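Local coordinates for protein acyl-CoA dehydrogenase (Slackia heliotrinireducens, PDB 4RM7) that belongs to the acyl-CoA dehydrogenase family and joins helical N- and C-terminal domains to a beta-rich middle domain in an assembly of four chains, at residues A[85-90]-A[205-210]; A[183-188]-A[233-238]; A[188-193]-A[218-223]. One frame throughout, in Å; residues are numbered along the deposited sequence.

Contact 1 of 3, residues A[85-90]-A[205-210]; sequences GACLPF and IGQSML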
# COMPACT_ATOMS: atom_id res chain seq x y z
N GLY A 85 0.37 -20.75 17.82
CA GLY A 85 1.13 -20.05 16.80
C GLY A 85 1.29 -20.94 15.57
O GLY A 85 2.27 -20.85 14.82
N ALA A 86 0.33 -21.83 15.37
CA ALA A 86 0.49 -22.83 14.34
C ALA A 86 -0.81 -23.12 13.63
O ALA A 86 -1.89 -22.76 14.12
CB ALA A 86 1.07 -24.12 14.94
N CYS A 87 -0.69 -23.75 12.47
CA CYS A 87 -1.83 -24.27 11.75
C CYS A 87 -2.17 -25.65 12.29
O CYS A 87 -1.38 -26.57 12.15
CB CYS A 87 -1.53 -24.34 10.26
SG CYS A 87 -3.00 -24.68 9.28
N LEU A 88 -3.34 -25.79 12.91
CA LEU A 88 -3.72 -27.03 13.57
C LEU A 88 -4.73 -27.81 12.72
O LEU A 88 -5.42 -27.23 11.88
CB LEU A 88 -4.28 -26.71 14.96
CG LEU A 88 -3.32 -25.95 15.88
CD1 LEU A 88 -4.02 -25.61 17.18
CD2 LEU A 88 -2.03 -26.73 16.14
N PRO A 89 -4.82 -29.14 12.92
CA PRO A 89 -5.69 -29.99 12.09
C PRO A 89 -7.18 -29.84 12.39
O PRO A 89 -8.02 -30.30 11.62
CB PRO A 89 -5.26 -31.42 12.45
CG PRO A 89 -4.09 -31.31 13.34
CD PRO A 89 -4.10 -29.92 13.93
N PHE A 90 -7.50 -29.20 13.52
CA PHE A 90 -8.86 -29.20 14.03
C PHE A 90 -9.87 -28.63 13.06
O PHE A 90 -10.90 -29.26 12.83
CB PHE A 90 -8.92 -28.44 15.36
CG PHE A 90 -8.04 -29.03 16.40
CD1 PHE A 90 -8.14 -30.37 16.73
CD2 PHE A 90 -7.05 -28.26 17.00
CE1 PHE A 90 -7.30 -30.94 17.69
CE2 PHE A 90 -6.21 -28.82 17.95
CZ PHE A 90 -6.33 -30.16 18.29
N ILE A 205 5.94 -24.80 2.15
CA ILE A 205 6.90 -24.03 2.95
C ILE A 205 6.32 -23.71 4.33
O ILE A 205 7.05 -23.31 5.24
CB ILE A 205 7.32 -22.70 2.24
CG1 ILE A 205 6.15 -21.71 2.22
CG2 ILE A 205 7.86 -22.98 0.85
CD1 ILE A 205 6.46 -20.39 1.58
N GLY A 206 5.01 -23.87 4.49
CA GLY A 206 4.37 -23.64 5.77
C GLY A 206 3.24 -24.61 6.02
O GLY A 206 2.94 -25.44 5.15
N GLN A 207 2.62 -24.52 7.19
CA GLN A 207 1.52 -25.39 7.60
C GLN A 207 1.92 -26.85 7.60
O GLN A 207 1.22 -27.69 7.04
CB GLN A 207 0.30 -25.19 6.69
CG GLN A 207 -0.19 -23.75 6.69
CD GLN A 207 -1.28 -23.51 5.69
OE1 GLN A 207 -1.76 -24.45 5.04
NE2 GLN A 207 -1.69 -22.26 5.56
N SER A 208 3.05 -27.13 8.25
CA SER A 208 3.66 -28.46 8.30
C SER A 208 2.73 -29.57 8.82
O SER A 208 2.82 -30.71 8.38
CB SER A 208 4.91 -28.40 9.17
OG SER A 208 5.90 -27.56 8.58
N MSE A 209 1.81 -29.22 9.69
CA MSE A 209 0.98 -30.20 10.35
C MSE A 209 -0.22 -30.54 9.53
O MSE A 209 -1.08 -31.30 9.97
CB MSE A 209 0.55 -29.66 11.69
CG MSE A 209 1.68 -29.86 12.67
SE MSE A 209 0.98 -29.28 14.39
CE MSE A 209 2.37 -28.00 14.89
N LEU A 210 -0.30 -29.98 8.35
CA LEU A 210 -1.42 -30.27 7.49
C LEU A 210 -0.84 -30.72 6.16
O LEU A 210 -0.96 -30.04 5.15
CB LEU A 210 -2.26 -29.01 7.34
CG LEU A 210 -3.73 -29.10 6.95
CD1 LEU A 210 -4.51 -29.93 7.95
CD2 LEU A 210 -4.33 -27.71 6.81

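Contact 2 of 3, residues A[183-188]-A[233-238]; sequences PEFSFW and KGFSQL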
# COMPACT_ATOMS: atom_id res chain seq x y z
N PRO A 183 -24.18 -37.39 -16.73
CA PRO A 183 -23.11 -36.66 -16.04
C PRO A 183 -23.61 -35.86 -14.83
O PRO A 183 -24.07 -34.73 -15.00
CB PRO A 183 -22.56 -35.73 -17.12
CG PRO A 183 -22.79 -36.49 -18.39
CD PRO A 183 -24.08 -37.24 -18.19
N GLU A 184 -23.53 -36.42 -13.63
CA GLU A 184 -24.03 -35.73 -12.45
C GLU A 184 -23.03 -35.72 -11.28
O GLU A 184 -22.17 -36.60 -11.16
CB GLU A 184 -25.34 -36.36 -11.98
CG GLU A 184 -25.16 -37.71 -11.29
CD GLU A 184 -26.44 -38.22 -10.65
OE1 GLU A 184 -27.42 -37.44 -10.56
OE2 GLU A 184 -26.46 -39.39 -10.22
N PHE A 185 -23.15 -34.72 -10.42
CA PHE A 185 -22.32 -34.63 -9.24
C PHE A 185 -22.50 -35.83 -8.31
O PHE A 185 -23.62 -36.31 -8.13
CB PHE A 185 -22.61 -33.35 -8.47
CG PHE A 185 -21.71 -33.14 -7.30
CD1 PHE A 185 -22.17 -33.35 -6.01
CD2 PHE A 185 -20.39 -32.76 -7.49
CE1 PHE A 185 -21.33 -33.17 -4.93
CE2 PHE A 185 -19.55 -32.58 -6.42
CZ PHE A 185 -20.02 -32.79 -5.14
N SER A 186 -21.40 -36.30 -7.73
CA SER A 186 -21.45 -37.47 -6.87
C SER A 186 -20.25 -37.54 -5.95
O SER A 186 -19.17 -37.06 -6.29
CB SER A 186 -21.51 -38.74 -7.71
OG SER A 186 -20.26 -38.98 -8.33
N PHE A 187 -20.45 -38.14 -4.78
CA PHE A 187 -19.37 -38.37 -3.83
C PHE A 187 -19.16 -39.87 -3.65
O PHE A 187 -20.12 -40.64 -3.62
CB PHE A 187 -19.67 -37.72 -2.48
CG PHE A 187 -19.02 -36.37 -2.28
CD1 PHE A 187 -17.64 -36.26 -2.11
CD2 PHE A 187 -19.79 -35.21 -2.23
CE1 PHE A 187 -17.04 -35.03 -1.93
CE2 PHE A 187 -19.20 -33.97 -2.04
CZ PHE A 187 -17.82 -33.88 -1.88
N TRP A 188 -17.90 -40.27 -3.52
CA TRP A 188 -17.54 -41.68 -3.37
C TRP A 188 -16.53 -41.87 -2.24
O TRP A 188 -15.47 -41.25 -2.24
CB TRP A 188 -16.95 -42.21 -4.66
CG TRP A 188 -17.84 -42.10 -5.84
CD1 TRP A 188 -18.09 -40.99 -6.59
CD2 TRP A 188 -18.58 -43.17 -6.45
NE1 TRP A 188 -18.95 -41.29 -7.62
CE2 TRP A 188 -19.26 -42.63 -7.56
CE3 TRP A 188 -18.73 -44.53 -6.16
CZ2 TRP A 188 -20.09 -43.39 -8.37
CZ3 TRP A 188 -19.55 -45.29 -6.97
CH2 TRP A 188 -20.22 -44.72 -8.06
N LYS A 233 -27.34 -32.57 -2.26
CA LYS A 233 -26.99 -32.95 -3.62
C LYS A 233 -26.42 -31.78 -4.42
O LYS A 233 -26.86 -30.63 -4.28
CB LYS A 233 -28.21 -33.53 -4.35
CG LYS A 233 -28.50 -34.99 -3.99
CD LYS A 233 -29.88 -35.40 -4.39
CE LYS A 233 -30.23 -36.78 -3.88
NZ LYS A 233 -31.59 -37.22 -4.34
N GLY A 234 -25.42 -32.08 -5.25
CA GLY A 234 -24.94 -31.16 -6.26
C GLY A 234 -23.88 -30.23 -5.77
O GLY A 234 -23.64 -30.13 -4.57
N PHE A 235 -23.23 -29.54 -6.71
CA PHE A 235 -22.16 -28.60 -6.40
C PHE A 235 -22.68 -27.51 -5.47
O PHE A 235 -21.97 -27.08 -4.56
CB PHE A 235 -21.59 -27.95 -7.66
CG PHE A 235 -21.51 -28.87 -8.84
CD1 PHE A 235 -20.30 -29.43 -9.21
CD2 PHE A 235 -22.65 -29.15 -9.59
CE1 PHE A 235 -20.23 -30.27 -10.31
CE2 PHE A 235 -22.59 -29.99 -10.68
CZ PHE A 235 -21.38 -30.55 -11.04
N SER A 236 -23.90 -27.07 -5.74
CA SER A 236 -24.57 -26.03 -4.95
C SER A 236 -24.40 -26.28 -3.46
O SER A 236 -23.96 -25.41 -2.71
CB SER A 236 -26.06 -25.95 -5.30
OG SER A 236 -26.65 -27.25 -5.31
N GLN A 237 -24.72 -27.50 -3.04
CA GLN A 237 -24.59 -27.87 -1.65
C GLN A 237 -23.14 -27.89 -1.17
O GLN A 237 -22.83 -27.44 -0.07
CB GLN A 237 -25.25 -29.23 -1.41
CG GLN A 237 -26.51 -29.11 -0.58
CD GLN A 237 -26.24 -28.53 0.81
OE1 GLN A 237 -26.74 -27.46 1.15
NE2 GLN A 237 -25.44 -29.24 1.60
N LEU A 238 -22.25 -28.44 -2.00
CA LEU A 238 -20.84 -28.51 -1.67
C LEU A 238 -20.28 -27.11 -1.50
O LEU A 238 -19.59 -26.81 -0.53
CB LEU A 238 -20.07 -29.26 -2.75
CG LEU A 238 -18.56 -29.36 -2.56
CD1 LEU A 238 -18.22 -30.14 -1.29
CD2 LEU A 238 -17.92 -30.01 -3.77

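Contact 3 of 3, residues A[188-193]-A[218-223]; sequences WMVPRS and DNVEVK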
# COMPACT_ATOMS: atom_id res chain seq x y z
N TRP A 188 -17.90 -40.27 -3.52
CA TRP A 188 -17.54 -41.68 -3.37
C TRP A 188 -16.53 -41.87 -2.24
O TRP A 188 -15.47 -41.25 -2.24
CB TRP A 188 -16.95 -42.21 -4.66
CG TRP A 188 -17.84 -42.10 -5.84
CD1 TRP A 188 -18.09 -40.99 -6.59
CD2 TRP A 188 -18.58 -43.17 -6.45
NE1 TRP A 188 -18.95 -41.29 -7.62
CE2 TRP A 188 -19.26 -42.63 -7.56
CE3 TRP A 188 -18.73 -44.53 -6.16
CZ2 TRP A 188 -20.09 -43.39 -8.37
CZ3 TRP A 188 -19.55 -45.29 -6.97
CH2 TRP A 188 -20.22 -44.72 -8.06
N MSE A 189 -16.84 -42.75 -1.29
CA MSE A 189 -15.90 -43.07 -0.23
C MSE A 189 -15.00 -44.25 -0.65
O MSE A 189 -15.36 -45.41 -0.47
CB MSE A 189 -16.64 -43.39 1.07
CG MSE A 189 -15.74 -43.63 2.28
SE MSE A 189 -14.71 -42.06 2.79
CE MSE A 189 -16.12 -40.93 3.50
N VAL A 190 -13.84 -43.93 -1.21
CA VAL A 190 -12.99 -44.95 -1.81
C VAL A 190 -11.88 -45.41 -0.88
O VAL A 190 -11.08 -44.60 -0.42
CB VAL A 190 -12.37 -44.44 -3.11
CG1 VAL A 190 -11.52 -45.51 -3.78
CG2 VAL A 190 -13.45 -43.93 -4.05
N PRO A 191 -11.83 -46.72 -0.60
CA PRO A 191 -10.73 -47.32 0.18
C PRO A 191 -9.39 -47.06 -0.49
O PRO A 191 -9.29 -47.21 -1.71
CB PRO A 191 -11.05 -48.82 0.16
CG PRO A 191 -12.51 -48.90 -0.15
CD PRO A 191 -12.82 -47.72 -1.02
N ARG A 192 -8.39 -46.68 0.29
CA ARG A 192 -7.08 -46.33 -0.25
C ARG A 192 -6.39 -47.57 -0.83
O ARG A 192 -5.42 -47.48 -1.58
CB ARG A 192 -6.22 -45.67 0.84
CG ARG A 192 -4.79 -45.31 0.45
CD ARG A 192 -4.69 -43.98 -0.32
NE ARG A 192 -3.33 -43.45 -0.30
CZ ARG A 192 -2.31 -43.96 -1.00
NH1 ARG A 192 -1.11 -43.41 -0.91
NH2 ARG A 192 -2.48 -45.02 -1.78
N SER A 193 -6.94 -48.74 -0.49
CA SER A 193 -6.38 -50.02 -0.90
C SER A 193 -6.85 -50.46 -2.29
O SER A 193 -6.31 -51.42 -2.86
CB SER A 193 -6.76 -51.09 0.12
OG SER A 193 -8.16 -51.31 0.13
N ASP A 218 -6.24 -43.91 -11.33
CA ASP A 218 -6.01 -44.51 -12.65
C ASP A 218 -6.84 -45.78 -12.79
O ASP A 218 -6.46 -46.83 -12.26
CB ASP A 218 -4.51 -44.81 -12.84
CG ASP A 218 -4.23 -45.65 -14.08
OD1 ASP A 218 -4.96 -45.50 -15.09
OD2 ASP A 218 -3.28 -46.46 -14.04
N ASN A 219 -7.95 -45.68 -13.52
CA ASN A 219 -8.95 -46.76 -13.65
C ASN A 219 -9.22 -47.51 -12.36
O ASN A 219 -8.95 -48.69 -12.27
CB ASN A 219 -8.53 -47.77 -14.73
CG ASN A 219 -8.60 -47.19 -16.12
OD1 ASN A 219 -9.60 -46.61 -16.51
ND2 ASN A 219 -7.51 -47.33 -16.88
N VAL A 220 -9.74 -46.82 -11.36
CA VAL A 220 -10.00 -47.47 -10.09
C VAL A 220 -11.42 -48.04 -10.04
O VAL A 220 -12.39 -47.32 -10.27
CB VAL A 220 -9.79 -46.52 -8.92
CG1 VAL A 220 -10.10 -47.22 -7.61
CG2 VAL A 220 -8.37 -46.00 -8.94
N GLU A 221 -11.52 -49.33 -9.77
CA GLU A 221 -12.81 -49.99 -9.64
C GLU A 221 -13.52 -49.52 -8.38
O GLU A 221 -13.01 -49.69 -7.26
CB GLU A 221 -12.66 -51.50 -9.59
CG GLU A 221 -12.01 -52.10 -10.81
CD GLU A 221 -12.54 -53.48 -11.14
OE1 GLU A 221 -13.37 -54.03 -10.36
OE2 GLU A 221 -12.15 -54.00 -12.19
N VAL A 222 -14.69 -48.93 -8.55
CA VAL A 222 -15.45 -48.47 -7.41
C VAL A 222 -16.77 -49.24 -7.31
O VAL A 222 -17.43 -49.48 -8.31
CB VAL A 222 -15.71 -46.94 -7.47
CG1 VAL A 222 -14.39 -46.19 -7.37
CG2 VAL A 222 -16.45 -46.56 -8.74
N LYS A 223 -17.12 -49.66 -6.10
CA LYS A 223 -18.37 -50.39 -5.90
C LYS A 223 -19.54 -49.41 -5.70
O LYS A 223 -19.34 -48.27 -5.29
CB LYS A 223 -18.24 -51.34 -4.70
CG LYS A 223 -17.41 -52.58 -5.01
CD LYS A 223 -17.21 -53.47 -3.78
CE LYS A 223 -16.27 -54.66 -4.07
NZ LYS A 223 -14.82 -54.26 -4.28

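Contact 1 of 3, residues A[85-90]-A[205-210]
C87 and Q207 meet through their aliphatic parts. CB of C87 lies 3.9 Å from CG of Q207, and the sulfur leans on the same methylene. With SG anti to the backbone N (chi1 -169°), the sulfur also reaches a branch of L210, with SG of C87 4.1 Å from CD2 of L210. CA of P89 packs near CD1 of the same leucine, so the two methyls of L210 serve different residues.

M209, a selenomethionine, touches three residues of the other loop. Its CB sits 3.7 Å from the backbone O of C87. Farther out, SE of M209 lies 4.3 Å from CD2 of L88. The chain then bends at chi3 (-127°), and CE ends 4.1 Å from CB of A86.

The touching residues lie in two loops. Segment 85-90 links helix 70-84 to helix 90-103 in the N-terminal domain of the acyl-CoA dehydrogenase fold. Segment 205-210 links strands 197-202 and 212-221 of the middle domain. The contact is a buried seam between the two domains, made by apolar and van der Waals touches.

The polar links lie within the second loop or lead elsewhere. A type I turn runs from Q207 to L210, with N of L210 bonded to O of Q207 at 3.0 Å. The backbone N of Q207 bonds to OD1 of D358. Y362 packs on both C87 and Q207, and Y346 of the second subunit also touches Q207.

Contact 2 of 3, residues A[183-188]-A[233-238]
F185 lays its ring against the first turn of the helix that begins near G234. CD1 of F185 lies 3.5 Å from CA of G234. CG, anti to the backbone N (chi1 -175°), starts the ring beside that CA. One face of the F185 ring also receives the backbone N of F235, placed toward the rim. At the far end of the ring, CZ of F185 meets CD2 of L238 at 3.7 Å.

The exposed F235 packs against F185. The two rings are oblique, with planes at 48° and centroids 5.0 Å apart. CB of F185 sits over the face of the F235 ring, 4.1 Å from its centroid, as a CH-pi contact. L238 divides its two methyls between F185 and F187. CD2 takes F185, while CD1 comes in the plane of the F187 ring, at its edge, 3.8 Å from CZ of F187.

In the next shell, S172 of the neighbouring strand touches both F185 and F187. F103 of helix 90-103 meets the F187 ring and also touches L238. On S186, OG accepts a bond from NE1 of W188 and is bonded to O of A173.

Strand 184-188 and helix 234-238 run at 52°. This is a sheet-to-helix interface of the acyl-CoA dehydrogenase fold, where the middle domain meets the start of the C-terminal helical domain.

Contact 3 of 3, residues A[188-193]-A[218-223]
V222 packs against W188 and V190 within the beta-rich middle domain of the acyl-CoA dehydrogenase fold. Strand 184-191 meets residues 220-223. The touches are mostly between side chains.

V222 has the most buried surface. Its two methyls point at different partners. CG2 of V222, set between the backbone N and the carbonyl carbon, is the branch that lies over the face of the W188 six-membered ring. It is 4.2 Å from the centroid and 27° off the normal, a CH-pi contact. CG1 of V222 turns to V190 and meets CG2 of V190 at 4.1 Å.

V190 uses its other methyl as well. CG1 of V190 lies 4.4 Å from CG1 of V220, a looser touch. I197 of strand 197-202 packs on both V190 and V220. M153 of strand 151-161 touches both W188 and V222.

W188 brings the benzene side of its indole. The side chain of V222 crosses that of W188 at about a right angle. At the rim of the indole, CZ3 of W188 comes 3.4 Å from the backbone O of K223, which lies in the ring plane.

Overall arrangement
Contact 3 lies within the middle domain, while contacts 1 and 2 join that domain to the N-terminal and C-terminal helical domains respectively. Contacts 2 and 3 share W188 and strand 184-191, and their centres are about 17 Å apart. Contact 1 is separate: its centre is about 29 Å from that of contact 2 and about 28 Å from that of contact 3. Its nearest atoms are about 16 Å and about 14 Å from theirs. Strand 212-221 follows the 205-210 loop and leads into 218-223, so the chain itself connects contact 1 to contact 3.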